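PDB 3NBM: PTS system, lactose-specific IIBC components from Streptococcus pneumoniae, which probably relays a phosphoryl group from the IIA component of the phosphoenolpyruvate-dependent phosphotransferase system to lactose during its uptake, acting as the IIB domain. Local coordinates for residues Leu10-Ala14 / Gly42-His47; Ala23-Asn27 / Ile38-Gly42; Tyr54-Ile58 / Phe102-Tyr107. The contacts are given in a common frame with arbitrary orientation. Where two conformers were deposited one is given. Residue numbers count along the deposited sequence, not the author numbering.

Contact 1 of 3, residues Leu10-Ala14 / Gly42-His47; sequences LVLCA and GAYGAH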
loop_
_atom_site.group_PDB
_atom_site.type_symbol
_atom_site.label_atom_id
_atom_site.label_comp_id
_atom_site.label_asym_id
_atom_site.label_seq_id
_atom_site.Cartn_x
_atom_site.Cartn_y
_atom_site.Cartn_z
ATOM N N LEU A 10 0.377 3.395 -2.545
ATOM C CA LEU A 10 1.633 3.672 -1.848
ATOM C C LEU A 10 1.756 2.751 -0.649
ATOM O O LEU A 10 0.845 2.688 0.173
ATOM C CB LEU A 10 1.684 5.135 -1.407
ATOM C CG LEU A 10 2.950 5.583 -0.655
ATOM C CD1 LEU A 10 4.193 5.488 -1.533
ATOM C CD2 LEU A 10 2.754 7.020 -0.172
ATOM N N VAL A 11 2.839 1.979 -0.600
ATOM C CA VAL A 11 3.150 1.120 0.540
ATOM C C VAL A 11 4.234 1.817 1.377
ATOM O O VAL A 11 5.268 2.187 0.841
ATOM C CB VAL A 11 3.623 -0.291 0.118
ATOM C CG1 VAL A 11 3.782 -1.203 1.336
ATOM C CG2 VAL A 11 2.707 -0.899 -0.936
ATOM N N LEU A 12 3.977 1.985 2.675
ATOM C CA LEU A 12 4.912 2.675 3.560
ATOM C C LEU A 12 5.471 1.721 4.596
ATOM O O LEU A 12 4.750 0.918 5.176
ATOM C CB LEU A 12 4.218 3.852 4.278
ATOM C CG LEU A 12 3.731 4.978 3.353
ATOM C CD1 LEU A 12 2.943 6.019 4.168
ATOM C CD2 LEU A 12 4.893 5.599 2.563
ATOM N N CYS A 13 6.774 1.835 4.847
ATOM C CA CYS A 13 7.410 1.123 5.951
ATOM C C CYS A 13 8.186 2.134 6.803
ATOM O O CYS A 13 8.055 3.351 6.615
ATOM C CB CYS A 13 8.290 -0.047 5.458
ATOM S SG CYS A 13 9.717 0.407 4.496
ATOM N N ALA A 14 8.973 1.613 7.741
ATOM C CA ALA A 14 9.759 2.430 8.635
ATOM C C ALA A 14 11.179 2.649 8.117
ATOM O O ALA A 14 12.029 3.168 8.843
ATOM C CB ALA A 14 9.790 1.809 10.052
ATOM N N GLY A 42 7.686 3.715 -0.011
ATOM C CA GLY A 42 8.333 4.835 0.617
ATOM C C GLY A 42 8.428 4.654 2.101
ATOM O O GLY A 42 7.862 3.711 2.679
ATOM N N ALA A 43 9.137 5.578 2.755
ATOM C CA ALA A 43 9.255 5.622 4.202
ATOM C C ALA A 43 8.159 6.507 4.819
ATOM O O ALA A 43 7.894 7.603 4.324
ATOM C CB ALA A 43 10.642 6.176 4.630
ATOM N N TYR A 44 7.557 6.034 5.901
ATOM C CA TYR A 44 6.602 6.846 6.654
ATOM C C TYR A 44 7.334 8.068 7.187
ATOM O O TYR A 44 8.346 7.948 7.863
ATOM C CB TYR A 44 5.964 6.024 7.783
ATOM C CG TYR A 44 4.740 6.687 8.380
ATOM C CD1 TYR A 44 4.829 7.690 9.345
ATOM C CD2 TYR A 44 3.480 6.366 7.919
ATOM C CE1 TYR A 44 3.685 8.336 9.817
ATOM C CE2 TYR A 44 2.364 6.981 8.398
ATOM C CZ TYR A 44 2.462 7.978 9.335
ATOM O OH TYR A 44 1.299 8.599 9.769
ATOM N N GLY A 45 6.803 9.235 6.888
ATOM C CA GLY A 45 7.446 10.503 7.188
ATOM C C GLY A 45 7.883 11.296 5.972
ATOM O O GLY A 45 8.079 12.506 6.071
ATOM N N ALA A 46 8.040 10.629 4.821
ATOM C CA ALA A 46 8.318 11.294 3.537
ATOM C C ALA A 46 7.055 11.460 2.715
ATOM O O ALA A 46 7.114 11.919 1.582
ATOM C CB ALA A 46 9.370 10.524 2.724
ATOM N N HIS A 47 5.896 11.155 3.313
ATOM C CA HIS A 47 4.655 11.006 2.562
ATOM C C HIS A 47 3.661 12.160 2.709
ATOM O O HIS A 47 2.629 12.153 2.043
ATOM C CB HIS A 47 3.963 9.716 2.975
ATOM C CG HIS A 47 3.446 9.792 4.365
ATOM N ND1 HIS A 47 4.259 9.747 5.474
ATOM C CD2 HIS A 47 2.198 10.045 4.813
ATOM C CE1 HIS A 47 3.515 9.914 6.551
ATOM N NE2 HIS A 47 2.265 10.100 6.174
#
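Leu12 lays its CD1 methyl over the face of the His47 imidazole, a CH-pi contact with CD1 4.1 Å from the ring centroid and 23° off the ring normal. The same CD1 lies 3.8 Å from Tyr44 CD2, so one methyl packs against both aromatic side chains of Gly42-His47. Leu10, two residues back on the same face of the strand, adds its CD2 at 4.3 Å from His47 CB. Beneath these side chains the backbones pair as parallel strands, Leu12 opposite Gly42 and Cys13 opposite Ala43. Gly42 N donates to Val11 O (3.0 Å), Cys13 N to Gly42 O (3.1 Å) and Tyr44 N to Cys13 O (2.8 Å). These are the C-terminal ends of the two strands, 7-13 and 37-43, of a beta-alpha-beta unit in a four-stranded parallel sheet. In IIB domains of this family the phosphorylated cysteine sits at the end of the first strand, and Cys13 is probably that residue; it points to the other face from Leu12, touching Thr18 and Ser19 of helix 18-33. The pairing runs straight into a type II turn, Ala43 to Ala46, closed by Ala46 N to Ala43 O (3.1 Å). Glycine at its third position, Gly45, has a positive phi of 113°, and Gly45 N donates to His47 ND1 (3.0 Å), a bond that orients the ring whose face Leu12 covers.

Contact 2 of 3, residues Ala23-Asn27 / Ile38-Gly42; sequences ANAIN and IANSG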
loop_
_atom_site.group_PDB
_atom_site.type_symbol
_atom_site.label_atom_id
_atom_site.label_comp_id
_atom_site.label_asym_id
_atom_site.label_seq_id
_atom_site.Cartn_x
_atom_site.Cartn_y
_atom_site.Cartn_z
ATOM N N ALA A 23 5.129 -3.574 -2.836
ATOM C CA ALA A 23 4.924 -2.824 -4.089
ATOM C C ALA A 23 5.298 -3.676 -5.300
ATOM O O ALA A 23 4.579 -3.683 -6.307
ATOM C CB ALA A 23 5.701 -1.499 -4.070
ATOM N N ASN A 24 6.428 -4.375 -5.210
ATOM C CA ASN A 24 6.839 -5.229 -6.314
ATOM C C ASN A 24 5.834 -6.338 -6.603
ATOM O O ASN A 24 5.530 -6.620 -7.767
ATOM C CB ASN A 24 8.186 -5.891 -6.044
ATOM C CG ASN A 24 9.340 -4.904 -6.050
ATOM O OD1 ASN A 24 9.245 -3.802 -6.587
ATOM N ND2 ASN A 24 10.460 -5.315 -5.469
ATOM N N ALA A 25 5.321 -6.978 -5.557
ATOM C CA ALA A 25 4.339 -8.049 -5.722
ATOM C C ALA A 25 3.061 -7.512 -6.369
ATOM O O ALA A 25 2.500 -8.149 -7.266
ATOM C CB ALA A 25 4.059 -8.746 -4.371
ATOM N N ILE A 26 2.593 -6.354 -5.909
ATOM C CA ILE A 26 1.391 -5.753 -6.468
ATOM C C ILE A 26 1.604 -5.466 -7.948
ATOM O O ILE A 26 0.750 -5.781 -8.791
ATOM C CB ILE A 26 1.027 -4.448 -5.736
ATOM C CG1 ILE A 26 0.581 -4.734 -4.299
ATOM C CG2 ILE A 26 -0.041 -3.669 -6.548
ATOM C CD1 ILE A 26 0.541 -3.502 -3.403
ATOM N N ASN A 27 2.739 -4.854 -8.268
ATOM C CA ASN A 27 3.035 -4.511 -9.652
ATOM C C ASN A 27 3.162 -5.736 -10.544
ATOM O O ASN A 27 2.706 -5.718 -11.685
ATOM C CB ASN A 27 4.292 -3.647 -9.766
ATOM C CG ASN A 27 4.074 -2.246 -9.264
ATOM O OD1 ASN A 27 2.959 -1.732 -9.347
ATOM N ND2 ASN A 27 5.143 -1.593 -8.798
ATOM N N ILE A 38 -0.744 0.792 -10.197
ATOM C CA ILE A 38 0.687 0.973 -9.928
ATOM C C ILE A 38 0.879 1.152 -8.419
ATOM O O ILE A 38 0.121 1.870 -7.776
ATOM C CB ILE A 38 1.281 2.198 -10.689
ATOM C CG1 ILE A 38 2.766 2.393 -10.418
ATOM C CG2 ILE A 38 0.537 3.491 -10.355
ATOM C CD1 ILE A 38 3.594 1.409 -10.981
ATOM N N ALA A 39 1.895 0.479 -7.898
ATOM C CA ALA A 39 2.311 0.613 -6.508
ATOM C C ALA A 39 3.706 1.181 -6.397
ATOM O O ALA A 39 4.629 0.730 -7.088
ATOM C CB ALA A 39 2.253 -0.729 -5.796
ATOM N N ASN A 40 3.858 2.121 -5.481
ATOM C CA ASN A 40 5.155 2.634 -5.072
ATOM C C ASN A 40 5.395 2.331 -3.629
ATOM O O ASN A 40 4.465 1.975 -2.898
ATOM C CB ASN A 40 5.256 4.134 -5.319
ATOM C CG ASN A 40 5.194 4.474 -6.753
ATOM O OD1 ASN A 40 4.254 5.097 -7.191
ATOM N ND2 ASN A 40 6.204 4.023 -7.514
ATOM N N SER A 41 6.647 2.478 -3.218
ATOM C CA SER A 41 7.047 2.295 -1.823
ATOM C C SER A 41 7.737 3.545 -1.308
ATOM O O SER A 41 8.313 4.319 -2.065
ATOM C CB SER A 41 7.966 1.075 -1.682
ATOM O OG SER A 41 9.138 1.219 -2.418
ATOM N N GLY A 42 7.686 3.715 -0.011
ATOM C CA GLY A 42 8.333 4.835 0.617
ATOM C C GLY A 42 8.428 4.654 2.101
ATOM O O GLY A 42 7.862 3.711 2.679
#
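Ala39, Asn27 and Ala23 carry most of this helix-on-strand contact. The Asn27 side chain reaches from the helix to the strand backbone and bonds both polar groups of one residue: OD1 accepts from Ala39 N at 2.8 Å, while ND2 donates to Ala39 O at 2.9 Å. The amide thus pairs with Ala39 much as a neighbouring strand would. Asn27 OD1 also lies 3.6 Å from Ile38 CD1. One turn earlier, Ala23 faces the sheet with its CB 3.9 Å from Ala39 CB and 4.2 Å from Ser41 CB. These small side chains let the helix come close: the segment axes approach to 7.2 Å and run almost antiparallel, at 172°. Ile26 fills in beside them, with CG2 3.8 Å from Ala39 CB. The near-antiparallel course is that of a beta-alpha-beta crossover, in which helix 18-33 runs back across one face of the sheet and links the adjacent parallel strands 7-13 and 37-43. Strand 37-43 is outermost in the sheet and pairs along its inner edge with strand 7-13, through backbone bonds of Ile38 and Asn40 to Val9. Ala25 and Ile26 also meet Ala99 of helix 96-105, so helix 18-33 rests on the sheet with helix 96-105 beside it.

Contact 3 of 3, residues Tyr54-Ile58 / Phe102-Tyr107; sequences YDLII and FVLEHY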
loop_
_atom_site.group_PDB
_atom_site.type_symbol
_atom_site.label_atom_id
_atom_site.label_comp_id
_atom_site.label_asym_id
_atom_site.label_seq_id
_atom_site.Cartn_x
_atom_site.Cartn_y
_atom_site.Cartn_z
ATOM N N TYR A 54 -2.175 9.549 -4.131
ATOM C CA TYR A 54 -2.506 8.135 -4.065
ATOM C C TYR A 54 -3.970 7.913 -3.703
ATOM O O TYR A 54 -4.619 8.724 -3.056
ATOM C CB TYR A 54 -1.541 7.425 -3.091
ATOM C CG TYR A 54 -0.162 7.365 -3.674
ATOM C CD1 TYR A 54 0.175 6.354 -4.517
ATOM C CD2 TYR A 54 0.792 8.356 -3.448
ATOM C CE1 TYR A 54 1.404 6.307 -5.140
ATOM C CE2 TYR A 54 2.026 8.309 -4.074
ATOM C CZ TYR A 54 2.322 7.269 -4.913
ATOM O OH TYR A 54 3.557 7.228 -5.560
ATOM N N ASP A 55 -4.475 6.759 -4.124
ATOM C CA ASP A 55 -5.837 6.321 -3.846
ATOM C C ASP A 55 -5.924 5.398 -2.631
ATOM O O ASP A 55 -6.912 5.406 -1.905
ATOM C CB ASP A 55 -6.401 5.611 -5.059
ATOM C CG ASP A 55 -6.351 6.483 -6.298
ATOM O OD1 ASP A 55 -6.924 7.606 -6.257
ATOM O OD2 ASP A 55 -5.720 6.080 -7.295
ATOM N N LEU A 56 -4.890 4.576 -2.431
ATOM C CA LEU A 56 -4.805 3.579 -1.369
ATOM C C LEU A 56 -3.411 3.637 -0.796
ATOM O O LEU A 56 -2.450 3.605 -1.550
ATOM C CB LEU A 56 -5.081 2.164 -1.925
ATOM C CG LEU A 56 -4.901 0.994 -0.942
ATOM C CD1 LEU A 56 -5.894 1.041 0.218
ATOM C CD2 LEU A 56 -4.974 -0.346 -1.691
ATOM N N ILE A 57 -3.309 3.721 0.534
ATOM C CA ILE A 57 -2.022 3.654 1.227
ATOM C C ILE A 57 -2.090 2.450 2.134
ATOM O O ILE A 57 -3.030 2.267 2.903
ATOM C CB ILE A 57 -1.688 4.952 1.997
ATOM C CG1 ILE A 57 -1.746 6.144 1.007
ATOM C CG2 ILE A 57 -0.324 4.824 2.674
ATOM C CD1 ILE A 57 -1.522 7.483 1.592
ATOM N N ILE A 58 -1.061 1.619 2.031
ATOM C CA ILE A 58 -0.921 0.404 2.832
ATOM C C ILE A 58 0.282 0.551 3.775
ATOM O O ILE A 58 1.393 0.833 3.344
ATOM C CB ILE A 58 -0.658 -0.848 1.926
ATOM C CG1 ILE A 58 -1.789 -1.037 0.896
ATOM C CG2 ILE A 58 -0.460 -2.116 2.802
ATOM C CD1 ILE A 58 -1.488 -2.024 -0.218
ATOM N N PHE A 102 -5.630 -8.273 -2.823
ATOM C CA PHE A 102 -5.677 -7.485 -1.606
ATOM C C PHE A 102 -5.917 -6.001 -1.917
ATOM O O PHE A 102 -6.732 -5.354 -1.280
ATOM C CB PHE A 102 -4.372 -7.671 -0.830
ATOM C CG PHE A 102 -4.294 -6.881 0.443
ATOM C CD1 PHE A 102 -4.747 -7.417 1.640
ATOM C CD2 PHE A 102 -3.732 -5.619 0.459
ATOM C CE1 PHE A 102 -4.648 -6.689 2.812
ATOM C CE2 PHE A 102 -3.642 -4.914 1.635
ATOM C CZ PHE A 102 -4.086 -5.465 2.800
ATOM N N VAL A 103 -5.179 -5.466 -2.888
ATOM C CA VAL A 103 -5.355 -4.068 -3.276
ATOM C C VAL A 103 -6.799 -3.812 -3.709
ATOM O O VAL A 103 -7.471 -2.907 -3.213
ATOM C CB VAL A 103 -4.362 -3.679 -4.389
ATOM C CG1 VAL A 103 -4.809 -2.382 -5.084
ATOM C CG2 VAL A 103 -2.942 -3.581 -3.830
ATOM N N LEU A 104 -7.295 -4.626 -4.636
ATOM C CA LEU A 104 -8.615 -4.364 -5.184
ATOM C C LEU A 104 -9.709 -4.580 -4.134
ATOM O O LEU A 104 -10.719 -3.867 -4.149
ATOM C CB LEU A 104 -8.825 -5.154 -6.498
ATOM C CG LEU A 104 -7.955 -4.599 -7.658
ATOM C CD1 LEU A 104 -7.833 -5.551 -8.816
ATOM C CD2 LEU A 104 -8.500 -3.234 -8.124
ATOM N N GLU A 105 -9.531 -5.544 -3.234
ATOM C CA GLU A 105 -10.557 -5.755 -2.223
ATOM C C GLU A 105 -10.608 -4.583 -1.241
ATOM O O GLU A 105 -11.649 -4.374 -0.611
ATOM C CB GLU A 105 -10.405 -7.118 -1.526
ATOM C CG GLU A 105 -10.817 -8.263 -2.429
ATOM C CD GLU A 105 -10.494 -9.657 -1.920
ATOM O OE1 GLU A 105 -9.837 -9.811 -0.865
ATOM O OE2 GLU A 105 -10.925 -10.606 -2.615
ATOM N N HIS A 106 -9.538 -3.788 -1.170
ATOM C CA HIS A 106 -9.503 -2.587 -0.351
ATOM C C HIS A 106 -9.716 -1.291 -1.105
ATOM O O HIS A 106 -9.510 -0.209 -0.549
ATOM C CB HIS A 106 -8.192 -2.536 0.429
ATOM C CG HIS A 106 -8.119 -3.563 1.496
ATOM N ND1 HIS A 106 -7.687 -4.847 1.261
ATOM C CD2 HIS A 106 -8.514 -3.525 2.786
ATOM C CE1 HIS A 106 -7.777 -5.544 2.379
ATOM N NE2 HIS A 106 -8.272 -4.764 3.320
ATOM N N TYR A 107 -10.178 -1.396 -2.345
ATOM C CA TYR A 107 -10.555 -0.237 -3.100
ATOM C C TYR A 107 -11.752 -0.572 -3.986
ATOM O O TYR A 107 -11.673 -0.628 -5.204
ATOM C CB TYR A 107 -9.383 0.292 -3.931
ATOM C CG TYR A 107 -9.601 1.740 -4.258
ATOM C CD1 TYR A 107 -9.211 2.720 -3.357
ATOM C CD2 TYR A 107 -10.293 2.133 -5.391
ATOM C CE1 TYR A 107 -9.439 4.044 -3.589
ATOM C CE2 TYR A 107 -10.525 3.485 -5.642
ATOM C CZ TYR A 107 -10.108 4.431 -4.729
ATOM O OH TYR A 107 -10.362 5.767 -4.965
HETATM O O HOH W 1 -9.369 6.957 -2.534
HETATM O O HOH W 2 -9.752 6.534 -7.396
#
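The strand at Leu56-Ile58 and the end of the C-terminal helix meet through side chains, their closest CA atoms, Leu56 and Tyr107, being 7.1 Å apart. This is helix-on-sheet packing in a parallel alpha/beta fold: helix 96-105 lies against the same sheet face as helix 18-33. His106 is the first residue to leave helical angles, and Tyr107 N still bonds to Leu104 O at 3.1 Å. Alternate residues Leu56 and Ile58 point to the helix. Leu56 is the most buried by the contact, with CD2 4.0 Å from Val103 CG1 and CD1 4.3 Å from His106 CB. Ile58 CD1 packs 4.2 Å from Val103 CG2 and meets the edge of the Phe102 ring, 4.1 Å from CE2. His106 turns its ring back along the helix, ND1 donating to Phe102 O at 2.8 Å. Asp55 sends OD2 to Lys8 N of the neighbouring strand. At the N-terminal end of strand 56-59, the Tyr107 ring packs against Asp55, just before the strand, with Tyr107 CE1 3.3 Å from Asp55 O and 3.7 Å from Asp55 CB. Its hydroxyl is tied there by water: one molecule donates to Asp55 O at 3.0 Å and accepts from Tyr107 OH at 2.9 Å.

How the contacts relate
From the N terminus, strand 7-13 runs into helix 18-33 and then strand 37-43. Contact 1 closes this beta-alpha-beta unit by pairing its two strands; contact 2, nested inside that loop, sets the helix on the second strand, and the two share Gly42. Contact 3 comes later in series, closing a loop of 43 residues that brings the last helix back to strand 56-59. The sheet joins them all: strand 7-13 lies between 37-43 and 56-59, with Leu10 O 2.9 Å from Ile58 N. Contacts 2 and 3 also meet in the core, where Ile26 CD1 lies 3.5 Å from Val103 CG2.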